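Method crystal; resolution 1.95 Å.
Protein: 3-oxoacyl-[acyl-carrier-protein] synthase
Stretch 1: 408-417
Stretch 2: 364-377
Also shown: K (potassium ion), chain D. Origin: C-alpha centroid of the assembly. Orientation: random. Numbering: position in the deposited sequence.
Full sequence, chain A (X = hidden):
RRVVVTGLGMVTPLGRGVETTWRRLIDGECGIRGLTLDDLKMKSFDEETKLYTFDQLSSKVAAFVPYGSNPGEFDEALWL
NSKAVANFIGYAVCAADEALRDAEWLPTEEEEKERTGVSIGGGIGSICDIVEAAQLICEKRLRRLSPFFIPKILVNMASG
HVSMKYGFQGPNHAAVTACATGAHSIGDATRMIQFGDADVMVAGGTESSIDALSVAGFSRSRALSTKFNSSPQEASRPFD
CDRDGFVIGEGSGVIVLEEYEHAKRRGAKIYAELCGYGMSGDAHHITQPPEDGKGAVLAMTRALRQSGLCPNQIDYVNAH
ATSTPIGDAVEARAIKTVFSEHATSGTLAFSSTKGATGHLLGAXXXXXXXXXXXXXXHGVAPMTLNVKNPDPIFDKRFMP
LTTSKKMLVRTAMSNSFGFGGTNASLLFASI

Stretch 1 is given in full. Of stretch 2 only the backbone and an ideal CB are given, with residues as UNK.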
# COMPACT_ATOMS: atom_id res chain seq x y z
N LEU A 408 20.01 -3.69 -30.13
CA LEU A 408 19.91 -4.86 -29.27
C LEU A 408 19.77 -4.40 -27.83
O LEU A 408 20.63 -3.68 -27.31
CB LEU A 408 21.14 -5.77 -29.42
CG LEU A 408 21.24 -6.65 -30.66
CD1 LEU A 408 22.51 -7.50 -30.58
CD2 LEU A 408 20.02 -7.55 -30.84
N VAL A 409 18.66 -4.79 -27.20
CA VAL A 409 18.44 -4.52 -25.79
C VAL A 409 18.37 -5.86 -25.06
O VAL A 409 17.34 -6.54 -25.09
CB VAL A 409 17.14 -3.70 -25.53
CG1 VAL A 409 17.03 -3.32 -24.06
CG2 VAL A 409 17.10 -2.45 -26.40
N ARG A 410 19.47 -6.26 -24.43
CA ARG A 410 19.48 -7.50 -23.66
C ARG A 410 19.17 -7.25 -22.19
O ARG A 410 18.73 -8.15 -21.48
CB ARG A 410 20.80 -8.27 -23.85
CG ARG A 410 22.04 -7.58 -23.34
CD ARG A 410 23.28 -8.05 -24.11
NE ARG A 410 24.51 -7.46 -23.58
CZ ARG A 410 25.12 -6.39 -24.08
NH1 ARG A 410 24.62 -5.77 -25.15
NH2 ARG A 410 26.23 -5.94 -23.51
N THR A 411 19.39 -6.01 -21.75
CA THR A 411 19.10 -5.60 -20.38
C THR A 411 18.41 -4.23 -20.36
O THR A 411 18.83 -3.31 -21.06
CB THR A 411 20.38 -5.52 -19.53
OG1 THR A 411 21.37 -4.76 -20.23
CG2 THR A 411 20.94 -6.92 -19.25
N ALA A 412 17.35 -4.12 -19.56
CA ALA A 412 16.61 -2.87 -19.42
C ALA A 412 16.28 -2.59 -17.96
O ALA A 412 15.74 -3.46 -17.27
CB ALA A 412 15.33 -2.89 -20.26
N MET A 413 16.61 -1.39 -17.50
CA MET A 413 16.36 -0.97 -16.12
C MET A 413 15.34 0.16 -16.09
O MET A 413 15.38 1.07 -16.92
CB MET A 413 17.68 -0.54 -15.45
CG MET A 413 17.53 -0.01 -14.03
SD MET A 413 19.10 0.54 -13.31
CE MET A 413 19.79 -1.02 -12.78
N SER A 414 14.43 0.11 -15.12
CA SER A 414 13.37 1.11 -14.98
C SER A 414 13.33 1.69 -13.56
O SER A 414 13.13 0.96 -12.59
CB SER A 414 12.01 0.51 -15.36
OG SER A 414 11.00 1.51 -15.36
N ASN A 415 13.53 3.01 -13.46
CA ASN A 415 13.51 3.72 -12.18
C ASN A 415 12.12 4.30 -11.87
O ASN A 415 11.45 4.82 -12.76
CB ASN A 415 14.51 4.87 -12.20
CG ASN A 415 15.95 4.39 -12.32
OD1 ASN A 415 16.26 3.23 -12.07
ND2 ASN A 415 16.84 5.31 -12.68
N SER A 416 11.71 4.20 -10.60
CA SER A 416 10.48 4.83 -10.13
C SER A 416 10.70 5.42 -8.74
O SER A 416 11.05 4.70 -7.81
CB SER A 416 9.33 3.83 -10.09
OG SER A 416 9.16 3.20 -11.34
N PHE A 417 10.49 6.73 -8.61
CA PHE A 417 10.67 7.43 -7.34
C PHE A 417 9.37 8.09 -6.88
O PHE A 417 8.59 8.57 -7.71
CB PHE A 417 11.78 8.50 -7.46
CG PHE A 417 12.99 8.05 -8.24
CD1 PHE A 417 13.64 6.84 -7.95
CD2 PHE A 417 13.51 8.85 -9.25
CE1 PHE A 417 14.77 6.45 -8.67
CE2 PHE A 417 14.64 8.47 -9.97
CZ PHE A 417 15.26 7.26 -9.68
N UNK A 364 2.67 4.40 -13.01
CA UNK A 364 3.87 4.77 -13.77
C UNK A 364 4.94 3.68 -13.79
O UNK A 364 5.45 3.33 -14.86
CB UNK A 364 4.47 6.05 -13.19
N UNK A 365 5.26 3.13 -12.62
CA UNK A 365 6.29 2.12 -12.48
C UNK A 365 5.97 0.83 -13.21
O UNK A 365 6.87 0.13 -13.68
CB UNK A 365 6.52 1.82 -11.00
N UNK A 366 4.68 0.52 -13.32
CA UNK A 366 4.23 -0.71 -13.97
C UNK A 366 4.20 -0.57 -15.48
O UNK A 366 4.65 -1.45 -16.21
CB UNK A 366 2.84 -1.10 -13.46
N UNK A 367 3.65 0.55 -15.94
CA UNK A 367 3.61 0.88 -17.37
C UNK A 367 5.03 0.96 -17.95
O UNK A 367 5.31 0.43 -19.02
CB UNK A 367 2.87 2.20 -17.59
N UNK A 368 5.93 1.61 -17.21
CA UNK A 368 7.29 1.82 -17.68
C UNK A 368 8.16 0.56 -17.59
O UNK A 368 9.13 0.41 -18.33
CB UNK A 368 7.94 2.95 -16.88
N UNK A 369 7.79 -0.36 -16.69
CA UNK A 369 8.40 -1.69 -16.66
C UNK A 369 8.01 -2.47 -17.91
O UNK A 369 8.83 -3.18 -18.49
CB UNK A 369 7.98 -2.45 -15.40
N UNK A 370 6.76 -2.33 -18.32
CA UNK A 370 6.27 -2.94 -19.57
C UNK A 370 7.04 -2.39 -20.78
O UNK A 370 7.45 -3.15 -21.65
CB UNK A 370 4.77 -2.68 -19.74
N UNK A 371 7.24 -1.07 -20.81
CA UNK A 371 8.04 -0.44 -21.86
C UNK A 371 9.46 -1.00 -21.91
O UNK A 371 10.00 -1.24 -22.99
CB UNK A 371 8.09 1.07 -21.65
N UNK A 372 10.05 -1.22 -20.73
CA UNK A 372 11.39 -1.80 -20.61
C UNK A 372 11.45 -3.26 -21.09
O UNK A 372 12.39 -3.65 -21.77
CB UNK A 372 11.86 -1.72 -19.16
N UNK A 373 10.43 -4.04 -20.73
CA UNK A 373 10.30 -5.43 -21.20
C UNK A 373 10.12 -5.46 -22.72
O UNK A 373 10.70 -6.32 -23.39
CB UNK A 373 9.12 -6.12 -20.51
N UNK A 374 9.33 -4.53 -23.24
CA UNK A 374 9.09 -4.44 -24.69
C UNK A 374 10.32 -3.98 -25.47
O UNK A 374 10.51 -4.39 -26.62
CB UNK A 374 7.93 -3.48 -24.97
N UNK A 375 11.14 -3.14 -24.85
CA UNK A 375 12.42 -2.72 -25.42
C UNK A 375 13.32 -3.93 -25.67
O UNK A 375 13.93 -4.06 -26.74
CB UNK A 375 13.12 -1.72 -24.49
N UNK A 376 13.40 -4.81 -24.67
CA UNK A 376 14.12 -6.08 -24.79
C UNK A 376 13.48 -6.95 -25.88
O UNK A 376 14.18 -7.46 -26.76
CB UNK A 376 14.13 -6.82 -23.45
N UNK A 377 12.16 -7.10 -25.82
CA UNK A 377 11.43 -7.99 -26.73
C UNK A 377 11.51 -7.59 -28.20
O UNK A 377 11.64 -8.45 -29.08
CB UNK A 377 9.96 -8.05 -26.31
K K D . 10.82 4.47 -15.28

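The helix 364-377 runs nearly antiparallel to strand 411-417, at 168°, with axes 7.8 Å apart at closest approach; every second strand residue, Ala412, Ser414 and Ser416, points its CB toward the helix, and all three are small.

Position 364 aims its CB toward the strand but finds nothing of it within 5.5 Å, so many side chains would suit; it is Ala364. At 365 the choice narrows sharply. An ideal CB would sit 3.0 Å from Ser416 OG, a clash. Gly365 is deposited, and Ser416 OG rests 3.3 Å from Gly365 CA. A water donates to Gly365 O at 2.7 Å and also hydrogen-bonds Ser414 OG at 2.7 Å, joining helix and strand. Positions 366 and 367 meet nothing of the strand and leave the choice open: Ala366 and Val367.

Position 368 points toward Ser414, its ideal CB 3.7 Å from Ser414 OG. The potassium ion lies nearby, 3.0 Å from Ser414 OG and 2.6 Å from Asn415 O, so a side chain carrying oxygen, Asp, Glu, Asn or Gln, would suit if it could reach. Glu368 does: its OE1 binds the ion at 2.7 Å and accepts from a second water at 2.9 Å, which hydrogen-bonds Ser416 OG at 3.1 Å. The ion thus ties helix to strand where no direct hydrogen bond does.

Position 369 points sideways, its ideal CB 5.0 Å from Ser414 OG; a small residue fits without demanding a partner, and Ala369 is found. Positions 370 and 371 have no strand atom near their ideal CB, and so stretch 1 does not limit their size: Ile370, and Phe371, whose ring leads away.

Position 372 points toward the strand, its ideal CB 3.8 Å from Ala412 CB and 4.4 Å from Ser414 CB. Ala, Ser or perhaps Cys would suit this close packing. Ser372 turns its hydroxyl back to its own helix, OG donating to Glu368 O at 2.9 Å.

Positions 373 and 374 are free of the strand: Ile373 and Leu374. Position 375 points sideways, its ideal CB 4.2 Å from Val409 CG1, and favors a small apolar group; Ala375 CB packs 4.3 Å from Val409 CG1.

Position 376, also sideways, has its ideal CB 3.6 Å from Val409 O and 5.2 Å from Ala412 CB, so an apolar chain long enough to reach both residues, such as Ile, Leu or Met, would suit. Ile376 sets CG1 3.8 Å from Val409 CG1 and CD1 3.8 Å from Ala412 CB, and its CA makes a CA-H...O contact with Val409 O at 3.3 Å. Position 377 points away and tolerates polarity: His377.

Stretch 2, residues 364-377: AGAVEAIFSILAIH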
# COMPACT_ATOMS: atom_id res chain seq x y z
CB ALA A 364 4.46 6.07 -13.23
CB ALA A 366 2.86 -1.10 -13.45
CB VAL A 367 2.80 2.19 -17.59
CG1 VAL A 367 3.14 2.85 -18.92
CG2 VAL A 367 1.30 1.91 -17.48
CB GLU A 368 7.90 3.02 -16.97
CG GLU A 368 7.24 4.33 -17.41
CD GLU A 368 7.39 5.47 -16.42
OE1 GLU A 368 8.28 5.42 -15.54
OE2 GLU A 368 6.61 6.44 -16.53
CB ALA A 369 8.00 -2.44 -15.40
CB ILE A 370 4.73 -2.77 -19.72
CG1 ILE A 370 4.02 -3.61 -18.65
CG2 ILE A 370 4.27 -3.16 -21.12
CD1 ILE A 370 2.52 -3.33 -18.49
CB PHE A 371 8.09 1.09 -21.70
CG PHE A 371 6.77 1.79 -21.94
CD1 PHE A 371 6.57 3.09 -21.45
CD2 PHE A 371 5.74 1.18 -22.64
CE1 PHE A 371 5.36 3.75 -21.66
CE2 PHE A 371 4.53 1.83 -22.85
CZ PHE A 371 4.34 3.12 -22.36
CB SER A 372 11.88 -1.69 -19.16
OG SER A 372 11.91 -0.33 -18.75
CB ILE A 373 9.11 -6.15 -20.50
CG1 ILE A 373 9.36 -6.29 -19.00
CG2 ILE A 373 8.85 -7.53 -21.12
CD1 ILE A 373 8.09 -6.40 -18.15
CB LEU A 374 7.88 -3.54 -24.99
CG LEU A 374 6.50 -4.12 -24.67
CD1 LEU A 374 5.42 -3.04 -24.76
CD2 LEU A 374 6.17 -5.30 -25.58
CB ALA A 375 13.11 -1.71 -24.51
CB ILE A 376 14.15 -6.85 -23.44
CG1 ILE A 376 14.98 -6.08 -22.40
CG2 ILE A 376 14.70 -8.27 -23.63
CD1 ILE A 376 14.80 -6.56 -20.98
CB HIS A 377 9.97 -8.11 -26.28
CG HIS A 377 9.18 -9.13 -27.04
ND1 HIS A 377 9.49 -10.48 -27.02
CD2 HIS A 377 8.10 -9.01 -27.84
CE1 HIS A 377 8.63 -11.13 -27.77
NE2 HIS A 377 7.77 -10.27 -28.28
O HOH W 1 9.41 0.81 -13.26
O HOH W 2 8.08 5.74 -12.64
O HOH W 3 16.65 -6.71 -28.05
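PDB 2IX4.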